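Local coordinates for amino acid ABC transporter, binding protein (Thermus thermophilus, PDB 3VV5) that binds the lysine analogue L-thialysine (S-2-aminoethyl-L-cysteine) and, as the solute-binding protein of an ABC transporter, probably hands it over for uptake, at residues I80-D85 with G94-V99; F98-H103 with V217-A222. One frame throughout, in Å; residues are numbered along the deposited sequence.

Contact 1: residues I80-D85 with G94-V99; sequences IAQSFD and GRFDFV. With SLZ (L-thialysine), chain C.
Ile-80 and Gln-82 lie against Arg-95 and Phe-96, with aliphatic carbons meeting the edge of the Phe-96 ring. Arg-95 can be followed outward. Its CB sits 4.2 Å above the plane of the Phe-96 ring, over the centre of one face. With CG anti to the backbone N (chi1 173°) and a bend at chi2 (82°), CG and CD carry the chain past that face to the far strand. There CZ comes within 4.2 Å of Ile-80 CG2, and NH2 lies 3.9 Å from the same methyl, which thus lies over one face of the guanidinium, while NH1 turns toward the amide of Gln-82. Gln-82 crosses the arginine at about a right angle, its amide plane turned 69° from the guanidinium. Ile-80 CG2 has a second neighbour, Phe-96 CE1 at 3.7 Å, reached near the ring plane. Gln-82 CG meets that same edge, 4.0 Å from CE1. Beyond Gln-82 the chain runs on to Phe-84, and the thialysine SG lies over one face of its ring, offset toward the rim, 4.2 Å above the plane. Strands 76-81 and 98-100 both run parallel to strand 37-42, which lies between them in the sheet, and helix 87-92 joins them. This is a beta-alpha-beta crossover of the type II periplasmic binding-protein fold, whose strand-end loop here brings Phe-84 into the ligand pocket.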
loop_
_atom_site.group_PDB
_atom_site.type_symbol
_atom_site.label_atom_id
_atom_site.label_comp_id
_atom_site.label_asym_id
_atom_site.label_seq_id
_atom_site.Cartn_x
_atom_site.Cartn_y
_atom_site.Cartn_z
ATOM N N ILE A 80 -5.754 5.762 12.421
ATOM C CA ILE A 80 -5.684 4.539 13.222
ATOM C C ILE A 80 -4.790 3.557 12.470
ATOM O O ILE A 80 -5.126 3.145 11.360
ATOM C CB ILE A 80 -7.095 3.917 13.385
ATOM C CG1 ILE A 80 -8.100 4.961 13.897
ATOM C CG2 ILE A 80 -7.039 2.635 14.274
ATOM C CD1 ILE A 80 -8.484 4.775 15.344
ATOM N N ALA A 81 -3.665 3.193 13.080
ATOM C CA ALA A 81 -2.683 2.291 12.479
ATOM C C ALA A 81 -2.857 0.860 12.991
ATOM O O ALA A 81 -2.736 0.620 14.170
ATOM C CB ALA A 81 -1.265 2.782 12.785
ATOM N N GLN A 82 -3.113 -0.082 12.091
ATOM C CA GLN A 82 -3.385 -1.477 12.474
ATOM C C GLN A 82 -2.631 -2.432 11.562
ATOM O O GLN A 82 -2.224 -2.062 10.462
ATOM C CB GLN A 82 -4.892 -1.783 12.316
ATOM C CG GLN A 82 -5.843 -0.971 13.200
ATOM C CD GLN A 82 -5.926 -1.531 14.611
ATOM O OE1 GLN A 82 -5.339 -0.991 15.554
ATOM N NE2 GLN A 82 -6.647 -2.632 14.758
ATOM N N SER A 83 -2.508 -3.689 11.979
ATOM C CA SER A 83 -1.897 -4.704 11.119
ATOM C C SER A 83 -2.576 -4.757 9.736
ATOM O O SER A 83 -3.810 -4.726 9.643
ATOM C CB SER A 83 -1.931 -6.067 11.826
ATOM O OG SER A 83 -1.284 -7.051 11.034
ATOM N N PHE A 84 -1.776 -4.806 8.661
ATOM C CA PHE A 84 -2.313 -4.727 7.308
ATOM C C PHE A 84 -3.476 -5.704 7.046
ATOM O O PHE A 84 -4.522 -5.289 6.527
ATOM C CB PHE A 84 -1.223 -4.905 6.230
ATOM C CG PHE A 84 -1.758 -4.869 4.814
ATOM C CD1 PHE A 84 -2.154 -3.667 4.225
ATOM C CD2 PHE A 84 -1.897 -6.043 4.076
ATOM C CE1 PHE A 84 -2.670 -3.630 2.915
ATOM C CE2 PHE A 84 -2.414 -6.024 2.759
ATOM C CZ PHE A 84 -2.800 -4.812 2.173
ATOM N N ASP A 85 -3.279 -6.977 7.408
ATOM C CA ASP A 85 -4.257 -8.040 7.076
ATOM C C ASP A 85 -5.608 -7.893 7.785
ATOM O O ASP A 85 -6.575 -8.599 7.473
ATOM C CB ASP A 85 -3.669 -9.446 7.299
ATOM C CG ASP A 85 -3.294 -9.733 8.778
ATOM O OD1 ASP A 85 -3.199 -8.804 9.591
ATOM O OD2 ASP A 85 -3.052 -10.913 9.111
ATOM N N GLY A 94 -16.772 -1.053 10.659
ATOM C CA GLY A 94 -17.010 0.346 10.989
ATOM C C GLY A 94 -16.014 0.977 11.952
ATOM O O GLY A 94 -16.279 2.031 12.503
ATOM N N ARG A 95 -14.872 0.325 12.156
ATOM C CA ARG A 95 -13.792 0.847 13.014
ATOM C C ARG A 95 -13.202 2.148 12.453
ATOM O O ARG A 95 -12.825 3.053 13.205
ATOM C CB ARG A 95 -12.702 -0.230 13.223
ATOM C CG ARG A 95 -11.436 0.248 13.973
ATOM C CD ARG A 95 -11.618 0.252 15.476
ATOM N NE ARG A 95 -10.473 0.777 16.237
ATOM C CZ ARG A 95 -9.393 0.076 16.588
ATOM N NH1 ARG A 95 -9.258 -1.188 16.216
ATOM N NH2 ARG A 95 -8.430 0.649 17.304
ATOM N N PHE A 96 -13.124 2.244 11.131
ATOM C CA PHE A 96 -12.707 3.484 10.476
ATOM C C PHE A 96 -13.691 3.766 9.345
ATOM O O PHE A 96 -14.433 2.868 8.924
ATOM C CB PHE A 96 -11.286 3.416 9.883
ATOM C CG PHE A 96 -10.511 2.149 10.186
ATOM C CD1 PHE A 96 -9.697 2.062 11.304
ATOM C CD2 PHE A 96 -10.531 1.078 9.295
ATOM C CE1 PHE A 96 -8.933 0.911 11.556
ATOM C CE2 PHE A 96 -9.778 -0.076 9.546
ATOM C CZ PHE A 96 -8.987 -0.160 10.672
ATOM N N ASP A 97 -13.685 4.993 8.835
ATOM C CA ASP A 97 -14.581 5.380 7.738
ATOM C C ASP A 97 -14.019 5.008 6.372
ATOM O O ASP A 97 -14.758 4.591 5.465
ATOM C CB ASP A 97 -14.874 6.881 7.800
ATOM C CG ASP A 97 -15.488 7.280 9.102
ATOM O OD1 ASP A 97 -16.509 6.657 9.478
ATOM O OD2 ASP A 97 -14.951 8.193 9.762
ATOM N N PHE A 98 -12.705 5.153 6.226
ATOM C CA PHE A 98 -12.018 4.642 5.049
ATOM C C PHE A 98 -10.604 4.191 5.367
ATOM O O PHE A 98 -10.047 4.514 6.424
ATOM C CB PHE A 98 -12.067 5.600 3.838
ATOM C CG PHE A 98 -11.066 6.758 3.864
ATOM C CD1 PHE A 98 -9.877 6.690 3.119
ATOM C CD2 PHE A 98 -11.368 7.949 4.540
ATOM C CE1 PHE A 98 -8.963 7.777 3.103
ATOM C CE2 PHE A 98 -10.479 9.073 4.514
ATOM C CZ PHE A 98 -9.276 8.981 3.802
ATOM N N VAL A 99 -10.047 3.452 4.423
ATOM C CA VAL A 99 -8.703 2.925 4.560
ATOM C C VAL A 99 -7.866 3.416 3.373
ATOM O O VAL A 99 -8.321 3.379 2.219
ATOM C CB VAL A 99 -8.728 1.371 4.601
ATOM C CG1 VAL A 99 -7.310 0.767 4.470
ATOM C CG2 VAL A 99 -9.384 0.876 5.883
HETATM N N SLZ C . 0.164 -3.561 -2.647
HETATM C CA SLZ C . 0.013 -4.455 -1.477
HETATM C CB SLZ C . -0.209 -3.629 -0.181
HETATM S SG SLZ C . 1.138 -3.479 1.047
HETATM C CD SLZ C . 0.227 -2.397 2.206
HETATM C CE SLZ C . 0.888 -2.080 3.551
HETATM N NZ SLZ C . 0.388 -0.776 4.015
HETATM C C SLZ C . -1.280 -5.225 -1.731
HETATM O O SLZ C . -1.414 -6.334 -1.191
HETATM O OXT SLZ C . -2.126 -4.677 -2.474
#

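Contact 2: residues F98-H103 with V217-A222; sequences FVIASH and VAMAVA. With SLZ (L-thialysine), chain C.
Val-99 and Ala-220 form an antiparallel hydrogen-bonded pair in the main sheet of a family 3 solute-binding protein, where strand 98-100 runs beside the long strand 206-222 at 160° between their directions. Val-99 N donates to Ala-220 O at 3.0 Å, and the return bond, Ala-220 N to Val-99 O, has the same length. After the corner at Ala-101 the chain rejoins its neighbour through Ala-218 N and His-103 O, 2.9 Å apart. Around these bonds the packing is apolar. Met-219, bent at chi3 (-80°), brings its SD to 3.7 Å from Phe-98 CE1, an oblique Met-aromatic contact with the sulfur 52° off the ring normal. Its CG lies 3.7 Å from Ile-100 CD1, the two side chains running alongside and pointing the same way. Leu-232 and Leu-236 of helix 226-242 touch Phe-98 and Met-219 respectively. With an alanine in place of Phe-98 the ring beside the Met-219 thioether is gone, and a gap would probably open between the sheet and helix 226-242, leaving the sulfur freer to turn. Val-217 CG1 packs 3.4 Å from Ser-102 C, next to the ligand-binding turn. The side-chain amine NZ of thialysine donates to Ala-101 O at 3.1 Å, and the ligand's alpha-amino N donates to Ser-102 O at 3.0 Å. The two nitrogens are therefore read by main-chain carbonyls, while Ser-102 OG is engaged by Glu-62 and Tyr-120; the charge of the ligand's amines is probably eased by these oxygens together with Glu-215.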
loop_
_atom_site.group_PDB
_atom_site.type_symbol
_atom_site.label_atom_id
_atom_site.label_comp_id
_atom_site.label_asym_id
_atom_site.label_seq_id
_atom_site.Cartn_x
_atom_site.Cartn_y
_atom_site.Cartn_z
ATOM N N PHE A 98 -12.705 5.153 6.226
ATOM C CA PHE A 98 -12.018 4.642 5.049
ATOM C C PHE A 98 -10.604 4.191 5.367
ATOM O O PHE A 98 -10.047 4.514 6.424
ATOM C CB PHE A 98 -12.067 5.600 3.838
ATOM C CG PHE A 98 -11.066 6.758 3.864
ATOM C CD1 PHE A 98 -9.877 6.690 3.119
ATOM C CD2 PHE A 98 -11.368 7.949 4.540
ATOM C CE1 PHE A 98 -8.963 7.777 3.103
ATOM C CE2 PHE A 98 -10.479 9.073 4.514
ATOM C CZ PHE A 98 -9.276 8.981 3.802
ATOM N N VAL A 99 -10.047 3.452 4.423
ATOM C CA VAL A 99 -8.703 2.925 4.560
ATOM C C VAL A 99 -7.866 3.416 3.373
ATOM O O VAL A 99 -8.321 3.379 2.219
ATOM C CB VAL A 99 -8.728 1.371 4.601
ATOM C CG1 VAL A 99 -7.310 0.767 4.470
ATOM C CG2 VAL A 99 -9.384 0.876 5.883
ATOM N N ILE A 100 -6.647 3.870 3.666
ATOM C CA ILE A 100 -5.639 4.147 2.632
ATOM C C ILE A 100 -4.343 3.533 3.083
ATOM O O ILE A 100 -3.680 4.047 3.990
ATOM C CB ILE A 100 -5.529 5.676 2.289
ATOM C CG1 ILE A 100 -4.594 5.921 1.085
ATOM C CG2 ILE A 100 -5.178 6.536 3.537
ATOM C CD1 ILE A 100 -4.687 7.382 0.588
ATOM N N ALA A 101 -4.008 2.395 2.472
ATOM C CA ALA A 101 -2.933 1.553 2.953
ATOM C C ALA A 101 -2.346 0.695 1.814
ATOM O O ALA A 101 -1.943 -0.456 2.020
ATOM C CB ALA A 101 -3.447 0.682 4.089
ATOM N N SER A 102 -2.305 1.279 0.623
ATOM C CA SER A 102 -1.674 0.684 -0.557
ATOM C C SER A 102 -2.353 -0.598 -1.061
ATOM O O SER A 102 -1.673 -1.475 -1.590
ATOM C CB SER A 102 -0.174 0.449 -0.294
ATOM O OG SER A 102 0.526 1.683 -0.189
ATOM N N HIS A 103 -3.673 -0.704 -0.924
ATOM C CA HIS A 103 -4.380 -1.891 -1.426
ATOM C C HIS A 103 -4.483 -1.860 -2.932
ATOM O O HIS A 103 -5.087 -0.949 -3.502
ATOM C CB HIS A 103 -5.797 -2.022 -0.858
ATOM C CG HIS A 103 -5.840 -2.343 0.602
ATOM N ND1 HIS A 103 -5.934 -3.637 1.081
ATOM C CD2 HIS A 103 -5.806 -1.539 1.688
ATOM C CE1 HIS A 103 -5.964 -3.611 2.405
ATOM N NE2 HIS A 103 -5.902 -2.349 2.795
ATOM N N VAL A 217 -3.847 0.904 -7.268
ATOM C CA VAL A 217 -3.958 0.950 -5.813
ATOM C C VAL A 217 -4.974 2.018 -5.459
ATOM O O VAL A 217 -4.951 3.104 -6.045
ATOM C CB VAL A 217 -2.597 1.270 -5.137
ATOM C CG1 VAL A 217 -2.790 1.498 -3.640
ATOM C CG2 VAL A 217 -1.607 0.121 -5.367
ATOM N N ALA A 218 -5.860 1.705 -4.520
ATOM C CA ALA A 218 -7.001 2.578 -4.213
ATOM C C ALA A 218 -7.344 2.598 -2.738
ATOM O O ALA A 218 -6.934 1.711 -1.977
ATOM C CB ALA A 218 -8.240 2.154 -5.005
ATOM N N MET A 219 -8.130 3.616 -2.372
ATOM C CA MET A 219 -8.711 3.766 -1.048
ATOM C C MET A 219 -9.939 2.888 -1.023
ATOM O O MET A 219 -10.465 2.547 -2.075
ATOM C CB MET A 219 -9.156 5.213 -0.806
ATOM C CG MET A 219 -8.027 6.197 -0.572
ATOM S SD MET A 219 -8.663 7.883 -0.607
ATOM C CE MET A 219 -8.771 8.155 -2.383
ATOM N N ALA A 220 -10.375 2.508 0.171
ATOM C CA ALA A 220 -11.519 1.614 0.308
ATOM C C ALA A 220 -12.465 2.149 1.348
ATOM O O ALA A 220 -12.066 2.770 2.336
ATOM C CB ALA A 220 -11.075 0.170 0.683
ATOM N N VAL A 221 -13.730 1.875 1.104
ATOM C CA VAL A 221 -14.816 2.254 1.963
ATOM C C VAL A 221 -15.549 0.938 2.309
ATOM O O VAL A 221 -15.396 -0.045 1.598
ATOM C CB VAL A 221 -15.606 3.277 1.128
ATOM C CG1 VAL A 221 -16.970 2.811 0.723
ATOM C CG2 VAL A 221 -15.499 4.697 1.690
ATOM N N ALA A 222 -16.304 0.894 3.408
ATOM C CA ALA A 222 -17.119 -0.289 3.724
ATOM C C ALA A 222 -18.080 -0.591 2.569
ATOM O O ALA A 222 -18.614 0.330 1.962
ATOM C CB ALA A 222 -17.901 -0.067 5.014
HETATM N N SLZ C . 0.164 -3.561 -2.647
HETATM C CA SLZ C . 0.013 -4.455 -1.477
HETATM C CB SLZ C . -0.209 -3.629 -0.181
HETATM S SG SLZ C . 1.138 -3.479 1.047
HETATM C CD SLZ C . 0.227 -2.397 2.206
HETATM C CE SLZ C . 0.888 -2.080 3.551
HETATM N NZ SLZ C . 0.388 -0.776 4.015
HETATM C C SLZ C . -1.280 -5.225 -1.731
HETATM O O SLZ C . -1.414 -6.334 -1.191
HETATM O OXT SLZ C . -2.126 -4.677 -2.474
#

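From the N terminus, contact 1 closes first: only eight residues, mostly helix 87-92, separate 80-85 from 94-99. Contact 2 begins where contact 1 ends, sharing Phe-98 and Val-99, and closes a far longer excursion of 113 residues, the last of them already on strand 206-222. The two closures follow one another, overlapping just at this shared strand. Contact 1 thus ties strand 76-81 to the approach to strand 98-100, and contact 2 ties that strand to the long antiparallel one. Both reach thialysine from their strand ends: the Phe-84 ring stacks on His-103, and Phe-84 CE1 lies 3.4 Å from Ala-101 O, so the two contacts jointly line one wall of the pocket.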